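Local atomic coordinates of attaching and effacing protein, pathogenesis factor (Escherichia coli, PDB entry 4E9L), a protein that probably mediates adhesion of Escherichia coli to host cells as a member of the intimin/invasin family, this piece comprising part of its row of immunoglobulin-like domains. Residues 169-172 / 177-180; 91-96 / 118-123; 145-148 / 154-157; 214-219 / 271-276; 201-206 / 210-215. All coordinates share one frame; numbering follows the deposited sequence.

Contact 1 of 5, residues 169-172 / 177-180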
# COMPACT_ATOMS: atom_id res chain seq x y z
N VAL A 169 20.89 27.44 -8.63
CA VAL A 169 22.11 27.92 -9.28
C VAL A 169 22.25 29.42 -9.05
O VAL A 169 21.33 30.20 -9.32
CB VAL A 169 22.16 27.55 -10.80
CG1 VAL A 169 23.49 27.95 -11.44
CG2 VAL A 169 21.90 26.05 -11.01
N MET A 170 23.42 29.83 -8.54
CA MET A 170 23.74 31.23 -8.30
C MET A 170 25.12 31.56 -8.94
O MET A 170 26.11 30.87 -8.63
CB MET A 170 23.73 31.52 -6.77
CG MET A 170 24.34 32.88 -6.35
SD MET A 170 23.35 34.35 -6.85
CE MET A 170 22.04 34.32 -5.61
N PRO A 171 25.23 32.59 -9.82
CA PRO A 171 26.57 32.98 -10.29
C PRO A 171 27.27 33.72 -9.15
O PRO A 171 26.61 34.31 -8.27
CB PRO A 171 26.29 33.91 -11.46
CG PRO A 171 24.96 34.53 -11.13
CD PRO A 171 24.19 33.53 -10.31
N LYS A 172 28.60 33.63 -9.13
CA LYS A 172 29.43 34.24 -8.11
C LYS A 172 30.66 34.93 -8.71
O LYS A 172 31.15 34.53 -9.76
CB LYS A 172 29.82 33.22 -7.02
CG LYS A 172 28.59 32.70 -6.20
CD LYS A 172 28.99 31.98 -4.94
CE LYS A 172 27.79 31.65 -4.09
NZ LYS A 172 28.08 30.53 -3.15
N ASP A 177 27.63 36.60 -4.25
CA ASP A 177 26.47 36.43 -5.14
C ASP A 177 26.52 37.50 -6.24
O ASP A 177 26.78 38.67 -5.97
CB ASP A 177 25.15 36.55 -4.37
CG ASP A 177 24.86 35.47 -3.36
OD1 ASP A 177 25.49 34.39 -3.44
OD2 ASP A 177 23.93 35.66 -2.56
N ALA A 178 26.32 37.05 -7.49
CA ALA A 178 26.37 37.92 -8.64
C ALA A 178 25.01 38.08 -9.36
O ALA A 178 24.96 38.58 -10.49
CB ALA A 178 27.47 37.47 -9.59
N ALA A 179 23.91 37.70 -8.67
CA ALA A 179 22.53 37.89 -9.12
C ALA A 179 21.68 38.14 -7.89
O ALA A 179 22.08 37.77 -6.79
CB ALA A 179 22.04 36.65 -9.87
N ALA A 180 20.51 38.78 -8.06
CA ALA A 180 19.61 39.13 -6.95
C ALA A 180 19.10 37.90 -6.24
O ALA A 180 19.04 37.88 -5.02
CB ALA A 180 18.44 39.98 -7.46

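Contact 2 of 5, residues 91-96 / 118-123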
# COMPACT_ATOMS: atom_id res chain seq x y z
N ALA A 91 24.82 43.05 -8.18
CA ALA A 91 23.96 41.85 -8.01
C ALA A 91 22.47 42.16 -7.99
O ALA A 91 21.69 41.39 -8.54
CB ALA A 91 24.34 41.09 -6.75
N ALA A 92 22.05 43.28 -7.35
CA ALA A 92 20.62 43.65 -7.29
C ALA A 92 19.99 43.91 -8.68
O ALA A 92 18.78 43.74 -8.84
CB ALA A 92 20.43 44.86 -6.37
N HIS A 93 20.80 44.26 -9.69
CA HIS A 93 20.28 44.47 -11.06
C HIS A 93 20.51 43.25 -11.99
O HIS A 93 20.15 43.29 -13.16
CB HIS A 93 20.90 45.72 -11.67
CG HIS A 93 20.44 46.98 -11.02
ND1 HIS A 93 20.89 47.34 -9.76
CD2 HIS A 93 19.59 47.93 -11.47
CE1 HIS A 93 20.29 48.49 -9.48
NE2 HIS A 93 19.52 48.90 -10.49
N SER A 94 21.14 42.22 -11.47
CA SER A 94 21.51 41.04 -12.24
C SER A 94 20.61 39.86 -11.92
O SER A 94 20.08 39.77 -10.80
CB SER A 94 22.98 40.69 -11.98
OG SER A 94 23.81 41.78 -12.36
N SER A 95 20.45 38.96 -12.89
CA SER A 95 19.59 37.80 -12.66
C SER A 95 20.12 36.53 -13.31
O SER A 95 21.06 36.55 -14.13
CB SER A 95 18.18 38.10 -13.17
OG SER A 95 18.25 38.32 -14.57
N ILE A 96 19.50 35.42 -12.95
CA ILE A 96 19.88 34.13 -13.51
C ILE A 96 18.62 33.31 -13.82
O ILE A 96 17.69 33.25 -13.00
CB ILE A 96 20.93 33.36 -12.65
CG1 ILE A 96 21.30 32.00 -13.31
CG2 ILE A 96 20.46 33.20 -11.17
CD1 ILE A 96 22.55 31.35 -12.87
N ALA A 118 24.50 49.13 -11.95
CA ALA A 118 23.35 49.82 -11.34
C ALA A 118 22.49 50.67 -12.30
O ALA A 118 21.38 51.03 -11.94
CB ALA A 118 23.78 50.62 -10.12
N ASN A 119 22.99 50.98 -13.51
CA ASN A 119 22.22 51.72 -14.53
C ASN A 119 21.57 50.75 -15.53
O ASN A 119 21.06 51.20 -16.55
CB ASN A 119 23.11 52.74 -15.28
CG ASN A 119 23.17 54.12 -14.65
OD1 ASN A 119 24.21 54.78 -14.65
ND2 ASN A 119 22.06 54.60 -14.15
N ASP A 120 21.59 49.42 -15.25
CA ASP A 120 20.97 48.39 -16.11
C ASP A 120 21.68 48.20 -17.46
O ASP A 120 21.10 47.63 -18.39
CB ASP A 120 19.44 48.62 -16.25
CG ASP A 120 18.72 48.54 -14.92
OD1 ASP A 120 18.91 47.56 -14.21
OD2 ASP A 120 17.94 49.47 -14.62
N ASN A 121 22.93 48.67 -17.55
CA ASN A 121 23.80 48.48 -18.71
C ASN A 121 24.34 47.04 -18.65
O ASN A 121 24.70 46.59 -17.57
CB ASN A 121 25.01 49.44 -18.66
CG ASN A 121 24.64 50.90 -18.71
OD1 ASN A 121 23.81 51.32 -19.53
ND2 ASN A 121 25.23 51.70 -17.83
N PRO A 122 24.51 46.35 -19.80
CA PRO A 122 25.13 45.01 -19.76
C PRO A 122 26.60 45.06 -19.26
O PRO A 122 27.31 46.03 -19.50
CB PRO A 122 25.07 44.56 -21.22
CG PRO A 122 24.98 45.82 -22.01
CD PRO A 122 24.13 46.72 -21.18
N VAL A 123 27.02 44.02 -18.54
CA VAL A 123 28.39 43.89 -18.01
C VAL A 123 29.09 42.71 -18.70
O VAL A 123 28.61 41.57 -18.61
CB VAL A 123 28.46 43.80 -16.45
CG1 VAL A 123 29.88 43.49 -15.99
CG2 VAL A 123 27.98 45.09 -15.79

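Contact 3 of 5, residues 145-148 / 154-157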
# COMPACT_ATOMS: atom_id res chain seq x y z
N GLY A 145 32.36 26.04 -18.03
CA GLY A 145 32.71 27.44 -17.78
C GLY A 145 31.63 28.34 -18.36
O GLY A 145 30.75 27.89 -19.09
N TRP A 146 31.66 29.63 -18.00
CA TRP A 146 30.70 30.62 -18.48
C TRP A 146 31.17 31.18 -19.82
O TRP A 146 32.34 31.56 -19.93
CB TRP A 146 30.62 31.78 -17.49
CG TRP A 146 29.90 31.51 -16.20
CD1 TRP A 146 30.46 31.40 -14.96
CD2 TRP A 146 28.48 31.45 -16.01
NE1 TRP A 146 29.47 31.28 -14.01
CE2 TRP A 146 28.25 31.27 -14.62
CE3 TRP A 146 27.37 31.48 -16.87
CZ2 TRP A 146 26.97 31.13 -14.09
CZ3 TRP A 146 26.10 31.35 -16.34
CH2 TRP A 146 25.91 31.17 -14.96
N THR A 147 30.28 31.25 -20.83
CA THR A 147 30.61 31.87 -22.12
C THR A 147 30.09 33.30 -22.07
O THR A 147 28.90 33.50 -21.85
CB THR A 147 30.02 31.08 -23.30
OG1 THR A 147 30.72 29.85 -23.41
CG2 THR A 147 30.07 31.85 -24.64
N ASP A 148 30.98 34.28 -22.29
CA ASP A 148 30.61 35.69 -22.36
C ASP A 148 30.01 35.91 -23.76
O ASP A 148 30.74 35.86 -24.76
CB ASP A 148 31.87 36.58 -22.16
CG ASP A 148 31.62 38.10 -22.18
OD1 ASP A 148 30.49 38.52 -22.49
OD2 ASP A 148 32.57 38.87 -21.92
N TRP A 154 25.63 35.66 -20.07
CA TRP A 154 26.67 34.69 -19.82
C TRP A 154 25.98 33.33 -19.75
O TRP A 154 24.96 33.20 -19.07
CB TRP A 154 27.35 35.01 -18.49
CG TRP A 154 28.08 36.32 -18.51
CD1 TRP A 154 27.54 37.57 -18.45
CD2 TRP A 154 29.49 36.49 -18.58
NE1 TRP A 154 28.53 38.52 -18.48
CE2 TRP A 154 29.75 37.88 -18.52
CE3 TRP A 154 30.58 35.60 -18.62
CZ2 TRP A 154 31.05 38.40 -18.55
CZ3 TRP A 154 31.86 36.12 -18.64
CH2 TRP A 154 32.09 37.50 -18.60
N THR A 155 26.47 32.35 -20.50
CA THR A 155 25.79 31.04 -20.51
C THR A 155 26.70 29.91 -20.05
O THR A 155 27.88 29.92 -20.37
CB THR A 155 25.23 30.74 -21.94
OG1 THR A 155 26.29 30.86 -22.87
CG2 THR A 155 24.12 31.70 -22.37
N ALA A 156 26.16 28.93 -19.29
CA ALA A 156 26.90 27.74 -18.86
C ALA A 156 26.00 26.53 -19.00
O ALA A 156 24.79 26.64 -18.82
CB ALA A 156 27.40 27.87 -17.43
N GLN A 157 26.59 25.37 -19.34
CA GLN A 157 25.81 24.15 -19.48
C GLN A 157 26.02 23.29 -18.26
O GLN A 157 27.18 23.08 -17.85
CB GLN A 157 26.22 23.38 -20.76
CG GLN A 157 25.99 24.14 -22.08
CD GLN A 157 24.55 24.54 -22.34
OE1 GLN A 157 23.59 23.90 -21.90
NE2 GLN A 157 24.37 25.61 -23.12
O HOH W 1 29.85 27.72 -21.78

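Contact 4 of 5, residues 214-219 / 271-276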
# COMPACT_ATOMS: atom_id res chain seq x y z
N VAL A 214 -3.01 -1.70 -0.46
CA VAL A 214 -1.97 -1.98 -1.46
C VAL A 214 -1.07 -0.75 -1.44
O VAL A 214 -1.59 0.36 -1.51
CB VAL A 214 -2.57 -2.19 -2.87
CG1 VAL A 214 -1.48 -2.50 -3.89
CG2 VAL A 214 -3.61 -3.28 -2.85
N THR A 215 0.25 -0.94 -1.35
CA THR A 215 1.20 0.19 -1.41
C THR A 215 2.12 0.00 -2.64
O THR A 215 2.67 -1.09 -2.86
CB THR A 215 2.06 0.27 -0.11
OG1 THR A 215 1.22 0.42 1.04
CG2 THR A 215 3.03 1.45 -0.12
N LEU A 216 2.27 1.07 -3.44
CA LEU A 216 3.20 1.09 -4.57
C LEU A 216 4.31 2.10 -4.21
O LEU A 216 4.02 3.22 -3.80
CB LEU A 216 2.52 1.55 -5.88
CG LEU A 216 3.49 1.82 -7.07
CD1 LEU A 216 4.09 0.49 -7.64
CD2 LEU A 216 2.79 2.58 -8.19
N VAL A 217 5.58 1.71 -4.38
CA VAL A 217 6.68 2.66 -4.23
C VAL A 217 7.23 2.74 -5.67
O VAL A 217 7.72 1.74 -6.21
CB VAL A 217 7.71 2.30 -3.12
CG1 VAL A 217 8.87 3.29 -3.14
CG2 VAL A 217 7.06 2.32 -1.74
N ALA A 218 7.00 3.86 -6.32
CA ALA A 218 7.36 4.01 -7.73
C ALA A 218 8.70 4.70 -7.84
O ALA A 218 8.92 5.75 -7.21
CB ALA A 218 6.30 4.83 -8.46
N LYS A 219 9.59 4.13 -8.63
CA LYS A 219 10.94 4.68 -8.80
C LYS A 219 11.43 4.58 -10.24
O LYS A 219 11.00 3.68 -10.97
CB LYS A 219 11.92 3.88 -7.92
CG LYS A 219 11.81 4.14 -6.43
CD LYS A 219 12.66 3.10 -5.69
CE LYS A 219 13.15 3.55 -4.34
NZ LYS A 219 12.06 3.97 -3.43
N VAL A 271 -2.21 -8.55 -7.67
CA VAL A 271 -2.46 -7.15 -7.97
C VAL A 271 -1.23 -6.52 -8.59
O VAL A 271 -0.15 -6.53 -7.99
CB VAL A 271 -3.03 -6.32 -6.77
CG1 VAL A 271 -2.19 -6.45 -5.51
CG2 VAL A 271 -3.25 -4.84 -7.15
N MET A 272 -1.41 -5.97 -9.77
CA MET A 272 -0.36 -5.27 -10.48
C MET A 272 -0.80 -3.81 -10.69
O MET A 272 -1.71 -3.57 -11.48
CB MET A 272 -0.03 -5.96 -11.82
CG MET A 272 1.01 -5.22 -12.69
SD MET A 272 2.56 -4.89 -11.81
CE MET A 272 3.34 -6.53 -11.95
N PRO A 273 -0.19 -2.81 -9.99
CA PRO A 273 -0.52 -1.41 -10.30
C PRO A 273 -0.04 -1.13 -11.72
O PRO A 273 0.93 -1.75 -12.19
CB PRO A 273 0.32 -0.60 -9.30
CG PRO A 273 0.84 -1.58 -8.33
CD PRO A 273 0.93 -2.89 -9.04
N LEU A 274 -0.79 -0.27 -12.41
CA LEU A 274 -0.50 0.07 -13.79
C LEU A 274 -0.24 1.55 -13.97
O LEU A 274 -0.96 2.38 -13.40
CB LEU A 274 -1.68 -0.33 -14.71
CG LEU A 274 -2.14 -1.79 -14.76
CD1 LEU A 274 -3.47 -1.91 -15.48
CD2 LEU A 274 -1.12 -2.69 -15.44
N PHE A 275 0.78 1.87 -14.76
CA PHE A 275 1.09 3.23 -15.15
C PHE A 275 1.03 3.26 -16.68
O PHE A 275 1.74 2.48 -17.31
CB PHE A 275 2.44 3.75 -14.60
CG PHE A 275 2.71 5.14 -15.16
CD1 PHE A 275 1.84 6.20 -14.89
CD2 PHE A 275 3.78 5.36 -16.03
CE1 PHE A 275 2.03 7.45 -15.49
CE2 PHE A 275 3.98 6.62 -16.59
CZ PHE A 275 3.11 7.66 -16.32
N ASN A 276 0.14 4.10 -17.25
CA ASN A 276 -0.12 4.21 -18.70
C ASN A 276 -0.43 2.84 -19.32
O ASN A 276 0.11 2.49 -20.38
CB ASN A 276 1.01 4.95 -19.42
CG ASN A 276 1.06 6.45 -19.19
OD1 ASN A 276 0.09 7.09 -18.76
ND2 ASN A 276 2.20 7.04 -19.50

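Contact 5 of 5, residues 201-206 / 210-215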
# COMPACT_ATOMS: atom_id res chain seq x y z
N VAL A 201 1.20 -5.73 -0.25
CA VAL A 201 -0.15 -5.74 0.34
C VAL A 201 0.03 -5.84 1.86
O VAL A 201 0.98 -6.48 2.32
CB VAL A 201 -1.13 -6.81 -0.22
CG1 VAL A 201 -1.57 -6.48 -1.65
CG2 VAL A 201 -0.56 -8.23 -0.12
N ALA A 202 -0.82 -5.15 2.61
CA ALA A 202 -0.75 -5.10 4.07
C ALA A 202 -0.99 -6.48 4.72
O ALA A 202 -0.39 -6.78 5.75
CB ALA A 202 -1.74 -4.08 4.61
N GLU A 203 -1.85 -7.31 4.10
CA GLU A 203 -2.22 -8.65 4.57
C GLU A 203 -2.16 -9.61 3.40
O GLU A 203 -2.76 -9.33 2.35
CB GLU A 203 -3.65 -8.66 5.14
CG GLU A 203 -3.87 -7.73 6.33
CD GLU A 203 -5.25 -7.12 6.37
OE1 GLU A 203 -5.44 -6.01 5.81
OE2 GLU A 203 -6.14 -7.75 6.98
N ASP A 204 -1.50 -10.77 3.57
CA ASP A 204 -1.47 -11.73 2.46
C ASP A 204 -2.57 -12.82 2.53
O ASP A 204 -2.65 -13.69 1.66
CB ASP A 204 -0.07 -12.26 2.17
CG ASP A 204 0.61 -12.97 3.31
OD1 ASP A 204 -0.10 -13.43 4.23
OD2 ASP A 204 1.86 -13.06 3.29
N HIS A 205 -3.44 -12.72 3.54
CA HIS A 205 -4.64 -13.53 3.69
C HIS A 205 -5.76 -12.55 4.01
O HIS A 205 -5.66 -11.79 4.98
CB HIS A 205 -4.48 -14.62 4.77
CG HIS A 205 -3.54 -15.70 4.36
ND1 HIS A 205 -2.17 -15.51 4.37
CD2 HIS A 205 -3.80 -16.94 3.87
CE1 HIS A 205 -1.64 -16.63 3.89
NE2 HIS A 205 -2.59 -17.52 3.58
N VAL A 206 -6.78 -12.50 3.15
CA VAL A 206 -7.90 -11.56 3.36
C VAL A 206 -9.20 -12.34 3.31
O VAL A 206 -9.37 -13.20 2.44
CB VAL A 206 -7.87 -10.37 2.34
CG1 VAL A 206 -9.07 -9.44 2.53
CG2 VAL A 206 -6.56 -9.59 2.43
N GLU A 210 -13.82 -8.62 2.58
CA GLU A 210 -13.01 -7.64 3.32
C GLU A 210 -11.94 -7.05 2.42
O GLU A 210 -11.73 -7.51 1.28
CB GLU A 210 -12.39 -8.25 4.61
CG GLU A 210 -13.38 -8.93 5.57
CD GLU A 210 -14.53 -8.07 6.07
OE1 GLU A 210 -14.35 -6.85 6.24
OE2 GLU A 210 -15.62 -8.64 6.31
N SER A 211 -11.27 -6.03 2.91
CA SER A 211 -10.29 -5.33 2.11
C SER A 211 -8.94 -5.24 2.80
O SER A 211 -8.84 -5.51 4.00
CB SER A 211 -10.83 -3.93 1.82
OG SER A 211 -10.94 -3.21 3.03
N THR A 212 -7.91 -4.89 2.02
CA THR A 212 -6.55 -4.63 2.50
C THR A 212 -5.99 -3.40 1.76
O THR A 212 -6.59 -2.93 0.79
CB THR A 212 -5.64 -5.89 2.39
OG1 THR A 212 -4.44 -5.66 3.15
CG2 THR A 212 -5.23 -6.23 0.97
N THR A 213 -4.85 -2.89 2.22
CA THR A 213 -4.17 -1.76 1.62
C THR A 213 -3.06 -2.25 0.72
O THR A 213 -2.29 -3.15 1.09
CB THR A 213 -3.62 -0.77 2.68
OG1 THR A 213 -4.71 -0.37 3.52
CG2 THR A 213 -3.00 0.48 2.03
N VAL A 214 -3.01 -1.70 -0.46
CA VAL A 214 -1.97 -1.98 -1.46
C VAL A 214 -1.07 -0.75 -1.44
O VAL A 214 -1.59 0.36 -1.51
CB VAL A 214 -2.57 -2.19 -2.87
CG1 VAL A 214 -1.48 -2.50 -3.89
CG2 VAL A 214 -3.61 -3.28 -2.85
N THR A 215 0.25 -0.94 -1.35
CA THR A 215 1.20 0.19 -1.41
C THR A 215 2.12 0.00 -2.64
O THR A 215 2.67 -1.09 -2.86
CB THR A 215 2.06 0.27 -0.11
OG1 THR A 215 1.22 0.42 1.04
CG2 THR A 215 3.03 1.45 -0.12
O HOH W 2 -8.50 -7.41 5.94
O HOH W 3 -6.92 -3.75 6.32

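Contact 1 of 5, residues 169-172 / 177-180
Met170 lays its side chain across that of Asp177 at about a right angle, a compact example of a thioether chain packing across a short strand return. From CB, which points toward residues 177-180, the chain places CG anti to the backbone N (chi1 168°), and this brings Met170 CG to 3.5 Å from Asp177 OD1. Bends at the next two torsions then fold the sulfur back over the partner backbone: Met170 SD lies 3.8 Å from Asp177 CB and also touches the methyl of Ala179. The terminal Met170 CE finishes 3.6 Å from Ala179 O, and CE also touches Asp177 CG. The backbones are joined by Ala178 N donating to Pro171 O at 2.9 Å. Pro171 adds an apolar patch, its CD 3.8 Å from Ala179 CB, while its CG also reaches Ala178. Lys172 and Asp177 face each other as an antiparallel non-hydrogen-bonded pair whose side chains run alongside one another; Lys172 NZ and Asp177 OD1 stay 4.7 Å apart, so any attraction of charges acts without direct contact, and the amine makes a weak bond to Ser132 OG instead. Ala179 N is buried here with no partner in the model. In this immunoglobulin-like domain the return lies where strand 165-173 pairs with strand 132-134, Trp113 NE1 of strand 108-114 binds Ala178 O, and Ile96 of strand 95-99 packs on both Pro171 and Ala179.

Contact 2 of 5, residues 91-96 / 118-123
Ala118, in the loop after strand 108-114, meets the imidazole of His93 flat on: its CA sits over the middle of the ring, 3.8 Å from the centroid and only 11° off the normal, which is a CH-pi contact. The same residue also brings its carbonyl oxygen over a face of the ring, and its CB touches the ring although the methyl is directed away from residues 91-96 overall. His93 offers the ring because its CG stands anti to the carbonyl carbon (chi1 -69°), which swings the imidazole off residues 91-96 and out to the neighbouring loop. The chain then passes through Asn119 to Asp120, which has a positive phi. From there the carboxylate comes back toward the histidine, crossing it at about a right angle and standing at the ring edge, with the two planes 51° apart; how closely it approaches the ring is doubtful. Beyond Asp120 the loop leaves the histidine and runs through Asn121 and Pro122 to the buried Val123. The contact is plain surface packing between two loops at one end of an immunoglobulin-like domain of the invasin domain 3 family. It joins the lead-in to strand 95-99 with the loop that follows strand 108-114. Asp117 OD1 accepts the backbone N-H of both Asn119 and Asn121, Ser94 OG bonds to Lys116 N, and Ser95 pairs with Thr114 through the backbone, which sets strand 95-99 beside strand 108-114.

Contact 3 of 5, residues 145-148 / 154-157
Asp148 and Trp154 stack: the carboxylate lies 17° from parallel to the indole, over one face and shifted toward its rim. Asp148 CB approaches the same ring, 3.8 Å from the six-membered centroid, as a CH-pi contact. What permits the stack is the aspartate torsion, with CG anti to the backbone N (chi1 -179°), and what holds the group flat is polar: OD2 takes the N-H of Gly125 and OD1 that of Gly150. The second tryptophan, Trp146, is oriented quite differently. One face of its six-membered ring is met by Ala156 CB, 4.0 Å from the centroid, and its CE3 rests 3.9 Å from Trp154 CB, so the methyl and the neighbouring tryptophan stem support one indole together. The backbones form an antiparallel pair, with Thr147 and Thr155 on the face away from Asp148 and Trp154. Thr147 N gives a nearly straight bond to Thr155 O at 2.8 Å, and Thr155 N returns one to Thr147 O at 3.0 Å. Thr155 O is gripped more than once, since Trp146 CA also approaches it and a water molecule donates to it; the same water donates to Gly145 O and bonds to Thr147 OG1. The two segments make up a beta hairpin of strands 142-148 and 153-159, the first of which is an outermost strand of its sheet. On the inner flank lies strand 108-114, whose Trp113 meets the Trp146 ring edge-to-face and the Trp154 ring obliquely, while Trp154 NE1 bonds to Val123 O in the loop beyond.

Contact 4 of 5, residues 214-219 / 271-276
Leu216 reaches Pro273 because its CG stands anti to the backbone N (chi1 171°), carrying both methyls off strand 211-217 toward the opposing strand. At the neighbouring pair, Val214 likewise holds CG1 anti to its backbone N, whereas Val271 sets its own CG1 between the backbone N and the carbonyl carbon (chi1 53°); the two methyls therefore converge. These pairs illustrate the core of an immunoglobulin-like beta sandwich, in which two sheets meet through apolar side chains in contact and not through their backbones. Val214 CA lies 8.3 Å from Val271 CA, and Leu216 CA lies 7.3 Å from Pro273 CA, both too long for backbone pairing. Val214 and Leu216 on one strand and Val271 and Pro273 on the other enter the interface, while Thr215 and Met272 between them are directed away. Val214 CG1 and Val271 CG1 meet at 4.3 Å, a relaxed van der Waals approach. All four contributing residues are buried, and the interior they share is extended by Val199 and Val201 of strand 198-201, by Leu260 of strand 255-261, and by Leu231 and Leu235 of strand 231-236. Within its own sheet the first segment is fixed by backbone bonds, Val214 to Ala258 and Leu216 to Tyr256 on one flank and Thr215 to Ser200 on the other. The tighter of the two meetings is at the proline ring, which the leucine side chain passes at a slant: Leu216 CD1 lies 3.9 Å from Pro273 CG, and Leu216 CD2 lies 4.2 Å from Pro273 CB.

Contact 5 of 5, residues 201-206 / 210-215
Thr212 and Glu203 carry the polar side-chain part of this contact. A chi1 of -167° turns Thr212 OG1 away from the backbone N, and the hydroxyl donates to Glu203 OE1 at 2.9 Å, meeting the oxygen from above the carboxylate plane; it also accepts a weak bond from Glu203 N. Two waters extend this link: one donates to Glu203 OE2 and, at 2.7 Å, to Ser211 O, while the other donates to Glu203 OE1 and only weakly to Ser211 O. The backbone contribution is a single bond from Ala202 N to Thr213 O, 2.9 Å long, with Val201 CA lying 3.4 Å from the same Thr213 O. Two apolar contacts accompany it. Val201 CG1 packs on Val214 CG2 at 4.0 Å, the two side chains lying side by side, and Val206 CG2 presses on Thr212 CB at 3.8 Å. Val201 still pairs antiparallel with strand 211-217, yet by Val206 the chain has crossed over and runs parallel to strand 278-290, bonded to Thr288 and Ile290. Such a first strand that divides itself between both sheets is a familiar feature of immunoglobulin-like beta sandwiches.

How the contacts relate
From the N terminus the contacts come in the order 2, 3, 1, 5 and 4. Contact 2, with 21 residues between its segments, closes the longest of the first three loops, joining the lead-in to strand 95-99 to the loop after strand 108-114. Contact 3 closes a short hairpin, contact 1 a shorter return; the three follow in series yet touch, Ala180 N meeting Ser94 O and Trp146 packing on Ile96 and Pro171. In the next domain contact 5 closes the tight return between 201-206 and 210-215, where the chain passes from one sheet to the other. Contact 4 shares Val214 and Thr215 with it and spans 51 residues, the most of all five, to the opposite sheet.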